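Local coordinates for putative oxidoreductase (Gluconobacter oxydans, PDB 3WJ7), which probably acts as an oxidoreductase of the short-chain dehydrogenase/reductase (SDR) family, using a nicotinamide coenzyme, at residues 243-248 with 322-327; 311-314 with 318-321. All blocks are in the same frame, centred on the assembly; numbering follows the deposited sequence.

Contact 1: 243-248 with 322-327; sequences GGENIM and RPARDA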
loop_
_atom_site.group_PDB
_atom_site.type_symbol
_atom_site.label_atom_id
_atom_site.label_comp_id
_atom_site.label_asym_id
_atom_site.label_seq_id
_atom_site.Cartn_x
_atom_site.Cartn_y
_atom_site.Cartn_z
ATOM N N GLY A 243 29.405 5.808 9.329
ATOM C CA GLY A 243 29.619 4.380 9.054
ATOM C C GLY A 243 30.688 3.812 9.953
ATOM O O GLY A 243 31.277 4.546 10.738
ATOM N N GLY A 244 30.945 2.512 9.846
ATOM C CA GLY A 244 32.160 1.919 10.399
ATOM C C GLY A 244 32.984 1.221 9.311
ATOM O O GLY A 244 34.033 1.735 8.889
ATOM N N GLU A 245 32.496 0.074 8.833
ATOM C CA GLU A 245 33.242 -0.849 7.970
ATOM C C GLU A 245 32.378 -1.417 6.859
ATOM O O GLU A 245 31.244 -1.838 7.091
ATOM C CB GLU A 245 33.737 -2.016 8.819
ATOM C CG GLU A 245 34.889 -2.813 8.243
ATOM C CD GLU A 245 35.393 -3.893 9.202
ATOM O OE1 GLU A 245 35.735 -3.591 10.380
ATOM O OE2 GLU A 245 35.447 -5.068 8.773
ATOM N N ASN A 246 32.916 -1.426 5.651
ATOM C CA ASN A 246 32.246 -2.016 4.505
ATOM C C ASN A 246 32.581 -3.484 4.445
ATOM O O ASN A 246 33.754 -3.875 4.326
ATOM C CB ASN A 246 32.618 -1.291 3.215
ATOM C CG ASN A 246 32.043 0.141 3.163
ATOM O OD1 ASN A 246 30.811 0.364 3.300
ATOM N ND2 ASN A 246 32.922 1.115 2.962
ATOM N N ILE A 247 31.544 -4.311 4.572
ATOM C CA ILE A 247 31.744 -5.732 4.742
ATOM C C ILE A 247 30.712 -6.549 3.944
ATOM O O ILE A 247 29.574 -6.145 3.789
ATOM C CB ILE A 247 31.823 -6.104 6.248
ATOM C CG1 ILE A 247 32.513 -7.488 6.435
ATOM C CG2 ILE A 247 30.454 -5.985 6.905
ATOM C CD1 ILE A 247 32.553 -8.059 7.848
ATOM N N MET A 248 31.141 -7.664 3.376
ATOM C CA MET A 248 30.217 -8.530 2.672
ATOM C C MET A 248 29.511 -9.367 3.727
ATOM O O MET A 248 30.031 -9.555 4.821
ATOM C CB MET A 248 30.923 -9.429 1.643
ATOM C CG MET A 248 31.695 -8.703 0.527
ATOM S SD MET A 248 30.772 -7.699 -0.658
ATOM C CE MET A 248 29.369 -8.726 -1.146
ATOM N N ARG A 322 35.039 2.369 15.806
ATOM C CA ARG A 322 35.849 1.192 16.073
ATOM C C ARG A 322 35.535 0.147 15.000
ATOM O O ARG A 322 34.631 0.341 14.196
ATOM C CB ARG A 322 35.735 0.726 17.536
ATOM C CG ARG A 322 34.476 -0.020 17.904
ATOM C CD ARG A 322 33.524 0.911 18.617
ATOM N NE ARG A 322 33.260 0.588 20.019
ATOM C CZ ARG A 322 32.641 1.432 20.837
ATOM N NH1 ARG A 322 32.250 2.637 20.391
ATOM N NH2 ARG A 322 32.399 1.082 22.088
ATOM N N PRO A 323 36.340 -0.911 14.888
ATOM C CA PRO A 323 36.045 -1.769 13.717
ATOM C C PRO A 323 34.808 -2.662 13.907
ATOM O O PRO A 323 34.288 -2.762 15.036
ATOM C CB PRO A 323 37.310 -2.607 13.576
ATOM C CG PRO A 323 37.953 -2.593 14.933
ATOM C CD PRO A 323 37.594 -1.287 15.573
ATOM N N ALA A 324 34.345 -3.297 12.821
ATOM C CA ALA A 324 33.085 -4.073 12.824
ATOM C C ALA A 324 33.136 -5.271 13.773
ATOM O O ALA A 324 32.133 -5.635 14.385
ATOM C CB ALA A 324 32.730 -4.549 11.427
ATOM N N ARG A 325 34.308 -5.884 13.886
ATOM C CA ARG A 325 34.473 -6.993 14.781
ATOM C C ARG A 325 34.187 -6.598 16.224
ATOM O O ARG A 325 33.689 -7.385 16.999
ATOM C CB ARG A 325 35.849 -7.619 14.603
ATOM C CG ARG A 325 36.403 -8.299 15.847
ATOM C CD ARG A 325 37.661 -9.083 15.541
ATOM N NE ARG A 325 37.300 -10.377 14.984
ATOM C CZ ARG A 325 37.492 -10.711 13.722
ATOM N NH1 ARG A 325 38.068 -9.842 12.900
ATOM N NH2 ARG A 325 37.116 -11.907 13.304
ATOM N N ASP A 326 34.457 -5.366 16.586
ATOM C CA ASP A 326 34.152 -4.944 17.944
ATOM C C ASP A 326 32.633 -4.912 18.183
ATOM O O ASP A 326 32.148 -5.314 19.263
ATOM C CB ASP A 326 34.817 -3.590 18.259
ATOM C CG ASP A 326 36.359 -3.701 18.529
ATOM O OD1 ASP A 326 37.000 -4.750 18.215
ATOM O OD2 ASP A 326 36.938 -2.704 19.058
ATOM N N ALA A 327 31.888 -4.435 17.182
ATOM C CA ALA A 327 30.450 -4.328 17.326
ATOM C C ALA A 327 29.774 -5.681 17.399
ATOM O O ALA A 327 28.841 -5.866 18.205
ATOM C CB ALA A 327 29.837 -3.514 16.208
#

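Contact 2: 311-314 with 318-321; sequences DKAK and GYAP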
loop_
_atom_site.group_PDB
_atom_site.type_symbol
_atom_site.label_atom_id
_atom_site.label_comp_id
_atom_site.label_asym_id
_atom_site.label_seq_id
_atom_site.Cartn_x
_atom_site.Cartn_y
_atom_site.Cartn_z
ATOM N N ASP A 311 34.477 9.507 5.467
ATOM C CA ASP A 311 35.618 10.404 5.492
ATOM C C ASP A 311 35.243 11.853 5.850
ATOM O O ASP A 311 35.961 12.507 6.610
ATOM C CB ASP A 311 36.456 10.270 4.220
ATOM C CG ASP A 311 37.331 9.004 4.227
ATOM O OD1 ASP A 311 37.524 8.401 5.310
ATOM O OD2 ASP A 311 37.823 8.606 3.150
ATOM N N LYS A 312 34.092 12.318 5.370
ATOM C CA LYS A 312 33.599 13.630 5.719
ATOM C C LYS A 312 33.438 13.778 7.228
ATOM O O LYS A 312 33.934 14.715 7.802
ATOM C CB LYS A 312 32.324 13.958 4.970
ATOM C CG LYS A 312 31.751 15.275 5.416
ATOM C CD LYS A 312 30.741 15.760 4.417
ATOM C CE LYS A 312 30.113 17.024 4.952
ATOM N NZ LYS A 312 29.055 17.476 4.039
ATOM N N ALA A 313 32.821 12.844 7.912
ATOM C CA ALA A 313 32.745 13.016 9.356
ATOM C C ALA A 313 34.106 12.772 10.031
ATOM O O ALA A 313 34.335 13.196 11.176
ATOM C CB ALA A 313 31.664 12.130 9.967
ATOM N N LYS A 314 35.008 12.078 9.347
ATOM C CA LYS A 314 36.316 11.806 9.977
ATOM C C LYS A 314 37.147 13.080 10.073
ATOM O O LYS A 314 37.643 13.394 11.137
ATOM C CB LYS A 314 37.092 10.678 9.298
ATOM C CG LYS A 314 36.847 9.355 9.970
ATOM C CD LYS A 314 37.278 8.184 9.109
ATOM C CE LYS A 314 36.498 6.935 9.524
ATOM N NZ LYS A 314 37.149 5.711 8.976
ATOM N N GLY A 318 36.115 14.694 13.603
ATOM C CA GLY A 318 36.912 13.777 14.431
ATOM C C GLY A 318 36.139 12.557 14.941
ATOM O O GLY A 318 36.311 12.131 16.091
ATOM N N TYR A 319 35.281 12.013 14.080
ATOM C CA TYR A 319 34.554 10.754 14.285
ATOM C C TYR A 319 35.490 9.567 14.156
ATOM O O TYR A 319 36.216 9.480 13.180
ATOM C CB TYR A 319 33.503 10.671 13.171
ATOM C CG TYR A 319 32.721 9.395 13.071
ATOM C CD1 TYR A 319 31.949 8.926 14.153
ATOM C CD2 TYR A 319 32.712 8.680 11.890
ATOM C CE1 TYR A 319 31.208 7.752 14.056
ATOM C CE2 TYR A 319 31.973 7.516 11.767
ATOM C CZ TYR A 319 31.211 7.075 12.839
ATOM O OH TYR A 319 30.539 5.927 12.709
ATOM N N ALA A 320 35.474 8.635 15.105
ATOM C CA ALA A 320 36.481 7.542 15.079
ATOM C C ALA A 320 35.821 6.200 15.325
ATOM O O ALA A 320 35.880 5.681 16.435
ATOM C CB ALA A 320 37.604 7.794 16.115
ATOM N N PRO A 321 35.176 5.632 14.296
ATOM C CA PRO A 321 34.434 4.370 14.488
ATOM C C PRO A 321 35.374 3.194 14.817
ATOM O O PRO A 321 36.405 3.057 14.197
ATOM C CB PRO A 321 33.744 4.155 13.126
ATOM C CG PRO A 321 34.644 4.845 12.166
ATOM C CD PRO A 321 35.233 6.030 12.882
#

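Contact 1: 243-248 with 322-327
Glu245, at the bulge in strand 239-248, where residues 245-248 begin their strand run, and Ala324, the first residue of helix 324-337, are the closest backbone positions, with their CA atoms 5.8 Å apart. Gly244 and Glu245 together face Ile217 of strand 214-219 as a classic beta bulge, while Pro323 is the N-cap residue of the helix. Glu245 points toward the helix start: CG is anti to the backbone N (chi1 -160°) and the chain beyond it is extended, which carries the carboxylate up to the first turn. There OE1 accepts the N-H of Ala324 in a nearly straight bond, 2.8 Å from N to OE1. The donor sits above the carboxylate plane, 46° out of it. The Ala324 methyl lies against the carboxylate, CB 3.5 Å from Glu245 CD, and also against Glu245 CB, and Pro323 CB lies beside OE1. An alanine here would probably leave the Ala324 N-H at the helix start without its carboxylate acceptor and open a gap beside the Ala324 methyl. Arg325 NH1 stays 6.8 Å from Glu245 OE2. The negative charge lies at the N-terminal end of the helix, where the helix dipole would probably favour it.

Contact 2: 311-314 with 318-321
The Lys314 side chain passes across the ring of Pro321 at about a right angle, its CE 3.7 Å from Pro321 CD and nearly as close to CG. The chain is extended beyond CG and carries CE over to the proline, where this methylene lies nearer than NZ. Nearer the backbone, Lys314 CG lies beside the carbonyl oxygen of Tyr319. Pro321 CD thus touches two neighbours, since it also sits over one face of the Tyr319 ring, offset toward the rim.

Tyr319 turns its CB toward the helix, 4.0 Å from Ala313 CB, and its CD2 also comes near the same methyl, which meets the ring obliquely. With CG anti to the backbone N (chi1 174°), the ring then leads away from the helix and its hydroxyl hydrogen-bonds to Gly243 O on strand 239-248. Leu242 of that strand touches both Ala313 and Tyr319, while the neighbouring Lys312 is tied to the same part of the fold by a salt bridge to Glu238.

The backbone turns at Gly318, whose positive phi breaks the helical path. The N-H of Tyr319 then points back to Ala313 O, 3.3 Å from N to O, in a bond that is straight at the hydrogen (165°) although the donor is tilted 33° from the carbonyl plane. Gly318 N makes a weak bond to Lys314 O at 3.2 Å. Carbonyls of the helix that precede its end are thereby given donors from the chain leaving it. The arrangement fits an alpha-L type C-cap, with Gly318 as the left-handed residue that ends helix 311-317 and an apolar contact between Ala313, inside the helix, and Tyr319, just past the glycine.

In the fold
Both contacts belong to the C-terminal part of the chain and lie on the same side of its centre, with their own centres about 14 Å apart. Strand 239-248, the first partner of contact 1, pairs with strands 176-185 and 214-219 of the main sheet of this Rossmann-type fold. The chain then runs through several helices to helix 311-317, turns in contact 2, and returns through 322-327 into helix 324-337, so that contact 2 falls between the two ends of contact 1. They meet directly where Gly243 and Gly244 pack on Pro321. Tyr319 and Pro321 thereby tie the linker between the last two helices to the sheet.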